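Local coordinates for mRNA interferase toxin RelE (PDB 4FXH), which cleaves mRNA in the ribosomal A site with codon specificity, inhibiting translation during amino acid starvation as the toxin of a type II toxin-antitoxin pair, at residues L12-K17 and V75-K80. The protein carries 1 engineered substitution. Residues are numbered along the deposited sequence; the frame is centred on the assembly and turned at random.
Sequences LKEWRK and VISVGK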
ATOM      1  N   LEU A  12       7.518  -2.206  -5.738  1.00 30.44           N
ATOM      2  CA  LEU A  12       7.237  -3.436  -6.471  1.00 34.47           C
ATOM      3  C   LEU A  12       8.109  -4.573  -5.936  1.00 37.96           C
ATOM      4  O   LEU A  12       7.653  -5.710  -5.802  1.00 38.79           O
ATOM      5  CB  LEU A  12       7.460  -3.247  -7.973  1.00 36.72           C
ATOM      6  CG  LEU A  12       7.222  -4.474  -8.857  1.00 39.48           C
ATOM      7  CD1 LEU A  12       5.811  -5.019  -8.669  1.00 38.77           C
ATOM      8  CD2 LEU A  12       7.483  -4.137 -10.320  1.00 39.33           C
ATOM      9  N   LYS A  13       9.363  -4.255  -5.627  1.00 39.45           N
ATOM     10  CA  LYS A  13      10.239  -5.199  -4.952  1.00 43.26           C
ATOM     11  C   LYS A  13       9.684  -5.577  -3.575  1.00 41.36           C
ATOM     12  O   LYS A  13       9.730  -6.745  -3.185  1.00 41.32           O
ATOM     13  CB  LYS A  13      11.652  -4.628  -4.816  1.00 48.05           C
ATOM     14  CG  LYS A  13      12.384  -4.438  -6.136  1.00 52.30           C
ATOM     15  CD  LYS A  13      12.459  -5.735  -6.929  1.00 55.50           C
ATOM     16  CE  LYS A  13      13.788  -5.847  -7.663  1.00 59.57           C
ATOM     17  NZ  LYS A  13      13.844  -7.063  -8.521  1.00 62.63           N
ATOM     18  N   GLU A  14       9.163  -4.590  -2.846  1.00 33.34           N
ATOM     19  CA  GLU A  14       8.525  -4.836  -1.550  1.00 39.20           C
ATOM     20  C   GLU A  14       7.309  -5.738  -1.714  1.00 38.82           C
ATOM     21  O   GLU A  14       7.047  -6.615  -0.886  1.00 41.16           O
ATOM     22  CB  GLU A  14       8.105  -3.516  -0.887  1.00 35.99           C
ATOM     23  CG  GLU A  14       9.271  -2.654  -0.418  1.00 37.75           C
ATOM     24  CD  GLU A  14       8.844  -1.296   0.123  1.00 36.49           C
ATOM     25  OE1 GLU A  14       9.627  -0.692   0.888  1.00 38.70           O
ATOM     26  OE2 GLU A  14       7.740  -0.825  -0.219  1.00 33.39           O
ATOM     27  N   TRP A  15       6.577  -5.511  -2.799  1.00 35.79           N
ATOM     28  CA  TRP A  15       5.345  -6.228  -3.094  1.00 33.85           C
ATOM     29  C   TRP A  15       5.604  -7.714  -3.336  1.00 37.34           C
ATOM     30  O   TRP A  15       4.795  -8.562  -2.958  1.00 36.95           O
ATOM     31  CB  TRP A  15       4.673  -5.593  -4.312  1.00 30.84           C
ATOM     32  CG  TRP A  15       3.370  -6.200  -4.703  1.00 29.69           C
ATOM     33  CD1 TRP A  15       3.182  -7.319  -5.462  1.00 31.43           C
ATOM     34  CD2 TRP A  15       2.060  -5.711  -4.381  1.00 27.84           C
ATOM     35  NE1 TRP A  15       1.839  -7.561  -5.623  1.00 31.97           N
ATOM     36  CE2 TRP A  15       1.133  -6.587  -4.971  1.00 25.88           C
ATOM     37  CE3 TRP A  15       1.592  -4.616  -3.645  1.00 27.02           C
ATOM     38  CZ2 TRP A  15      -0.246  -6.406  -4.848  1.00 27.02           C
ATOM     39  CZ3 TRP A  15       0.221  -4.439  -3.525  1.00 26.13           C
ATOM     40  CH2 TRP A  15      -0.680  -5.330  -4.122  1.00 26.16           C
ATOM     41  N   ARG A  16       6.741  -8.023  -3.954  1.00 65.36           N
ATOM     42  CA  ARG A  16       7.093  -9.402  -4.280  1.00 70.42           C
ATOM     43  C   ARG A  16       7.596 -10.186  -3.069  1.00 75.38           C
ATOM     44  O   ARG A  16       8.090 -11.305  -3.212  1.00 79.68           O
ATOM     45  CB  ARG A  16       8.147  -9.439  -5.392  1.00 70.87           C
ATOM     46  CG  ARG A  16       7.671  -8.913  -6.740  1.00 68.57           C
ATOM     47  CD  ARG A  16       8.761  -9.057  -7.792  1.00 70.48           C
ATOM     48  NE  ARG A  16       8.330  -8.612  -9.115  1.00 68.90           N
ATOM     49  CZ  ARG A  16       9.051  -7.821  -9.905  1.00 68.23           C
ATOM     50  NH1 ARG A  16      10.238  -7.386  -9.504  1.00 69.03           N
ATOM     51  NH2 ARG A  16       8.586  -7.465 -11.095  1.00 66.61           N
ATOM     52  N   LYS A  17       7.478  -9.602  -1.879  1.00 75.28           N
ATOM     53  CA  LYS A  17       7.946 -10.262  -0.663  1.00 80.05           C
ATOM     54  C   LYS A  17       6.917 -10.214   0.467  1.00 79.13           C
ATOM     55  O   LYS A  17       7.230 -10.544   1.611  1.00 82.92           O
ATOM     56  CB  LYS A  17       9.268  -9.651  -0.186  1.00 81.79           C
ATOM     57  CG  LYS A  17      10.220  -9.266  -1.308  1.00 81.39           C
ATOM     58  CD  LYS A  17      11.643  -9.102  -0.815  1.00 84.63           C
ATOM     59  CE  LYS A  17      12.262 -10.452  -0.514  1.00 91.62           C
ATOM     60  NZ  LYS A  17      12.192 -11.373  -1.683  1.00 93.30           N
ATOM     61  N   VAL A  75       1.842   3.759  -6.555  1.00 17.65           N
ATOM     62  CA  VAL A  75       2.135   3.041  -5.319  1.00 18.13           C
ATOM     63  C   VAL A  75       3.604   3.210  -4.959  1.00 19.06           C
ATOM     64  O   VAL A  75       4.487   2.785  -5.703  1.00 21.68           O
ATOM     65  CB  VAL A  75       1.815   1.544  -5.431  1.00 18.16           C
ATOM     66  CG1 VAL A  75       2.205   0.832  -4.147  1.00 18.55           C
ATOM     67  CG2 VAL A  75       0.334   1.336  -5.739  1.00 15.43           C
ATOM     68  N   ILE A  76       3.866   3.823  -3.813  1.00 17.28           N
ATOM     69  CA  ILE A  76       5.227   4.207  -3.478  1.00 20.29           C
ATOM     70  C   ILE A  76       5.842   3.356  -2.364  1.00 23.04           C
ATOM     71  O   ILE A  76       7.038   3.053  -2.387  1.00 22.00           O
ATOM     72  CB  ILE A  76       5.313   5.721  -3.158  1.00 30.66           C
ATOM     73  CG1 ILE A  76       6.759   6.194  -3.216  1.00 32.40           C
ATOM     74  CG2 ILE A  76       4.662   6.060  -1.814  1.00 31.00           C
ATOM     75  CD1 ILE A  76       6.883   7.657  -3.510  1.00 34.19           C
ATOM     76  N   SER A  77       5.018   2.953  -1.406  1.00 24.95           N
ATOM     77  CA  SER A  77       5.497   2.183  -0.272  1.00 25.96           C
ATOM     78  C   SER A  77       4.442   1.172   0.148  1.00 26.56           C
ATOM     79  O   SER A  77       3.259   1.494   0.237  1.00 27.31           O
ATOM     80  CB  SER A  77       5.838   3.112   0.895  1.00 24.62           C
ATOM     81  OG  SER A  77       6.568   2.429   1.899  1.00 27.43           O
ATOM     82  N   VAL A  78       4.878  -0.057   0.392  1.00 27.89           N
ATOM     83  CA  VAL A  78       3.987  -1.102   0.866  1.00 30.62           C
ATOM     84  C   VAL A  78       4.732  -1.991   1.858  1.00 32.76           C
ATOM     85  O   VAL A  78       5.866  -2.397   1.605  1.00 34.36           O
ATOM     86  CB  VAL A  78       3.418  -1.931  -0.306  1.00 32.33           C
ATOM     87  CG1 VAL A  78       4.541  -2.482  -1.179  1.00 34.65           C
ATOM     88  CG2 VAL A  78       2.527  -3.044   0.209  1.00 32.38           C
ATOM     89  N   GLY A  79       4.108  -2.267   2.998  1.00 67.50           N
ATOM     90  CA  GLY A  79       4.770  -3.044   4.030  1.00 67.77           C
ATOM     91  C   GLY A  79       3.889  -3.495   5.177  1.00 67.17           C
ATOM     92  O   GLY A  79       2.808  -4.041   4.966  1.00 67.02           O
ATOM     93  N   LYS A  80       4.359  -3.257   6.399  1.00 68.24           N
ATOM     94  CA  LYS A  80       3.712  -3.788   7.593  1.00 69.74           C
ATOM     95  C   LYS A  80       3.809  -2.799   8.758  1.00 69.32           C
ATOM     96  O   LYS A  80       4.681  -1.928   8.768  1.00 68.73           O
ATOM     97  CB  LYS A  80       4.357  -5.132   7.961  1.00 72.65           C
ATOM     98  CG  LYS A  80       3.680  -5.900   9.086  1.00 75.98           C
ATOM     99  CD  LYS A  80       3.914  -7.397   8.945  1.00 77.98           C
ATOM    100  CE  LYS A  80       2.626  -8.123   8.568  1.00 79.46           C
ATOM    101  NZ  LYS A  80       1.932  -7.532   7.384  1.00 78.49           N
TER
HETATM  102  O   HOH W   1       8.214   0.532   3.166  1.00 19.15           O
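Glu14, in the last turn of helix 9-15, reaches across to Val78 at the end of strand 72-78, joining the N-terminal helix of this RelE-family alpha/beta fold to an inner strand of its sheet. The backbone N of Val78 gives its hydrogen to OE2 of Glu14 over 3.0 Å in an almost straight bond (174°), arriving nearly along the C-O axis of the carboxylate. The glutamate gets there with CG anti to its own carbonyl carbon (chi1 -69°) and the chain extended beyond it. OE1 accepts a hydrogen bond from a water 2.9 Å away, which is also hydrogen-bonded to OG of Ser77, so the carboxylate grips two successive residues, one directly and one through solvent. Next to this polar bridge the contact turns apolar: CG1 of Val78 lies 3.7 Å from CB of Glu14, while CG2 approaches the indole of Trp15 obliquely, 4.3 Å from CE3. Both Trp15 and Val78 pack on Leu26 of helix 22-33 and Leu62 of the adjoining strand. Just before Val78, Ile76 and Ser77 both pair with Val63 in a classic beta bulge. Gly79 is bonded through its backbone to Arg61, the probable transition-state stabiliser, whose side chain lies about 7 Å from that of Val78. Glu14 OE2 also sits 3.1 Å from Val78 O, a probably repulsive approach of two acceptors that the straight N-H bond to OE2 must offset.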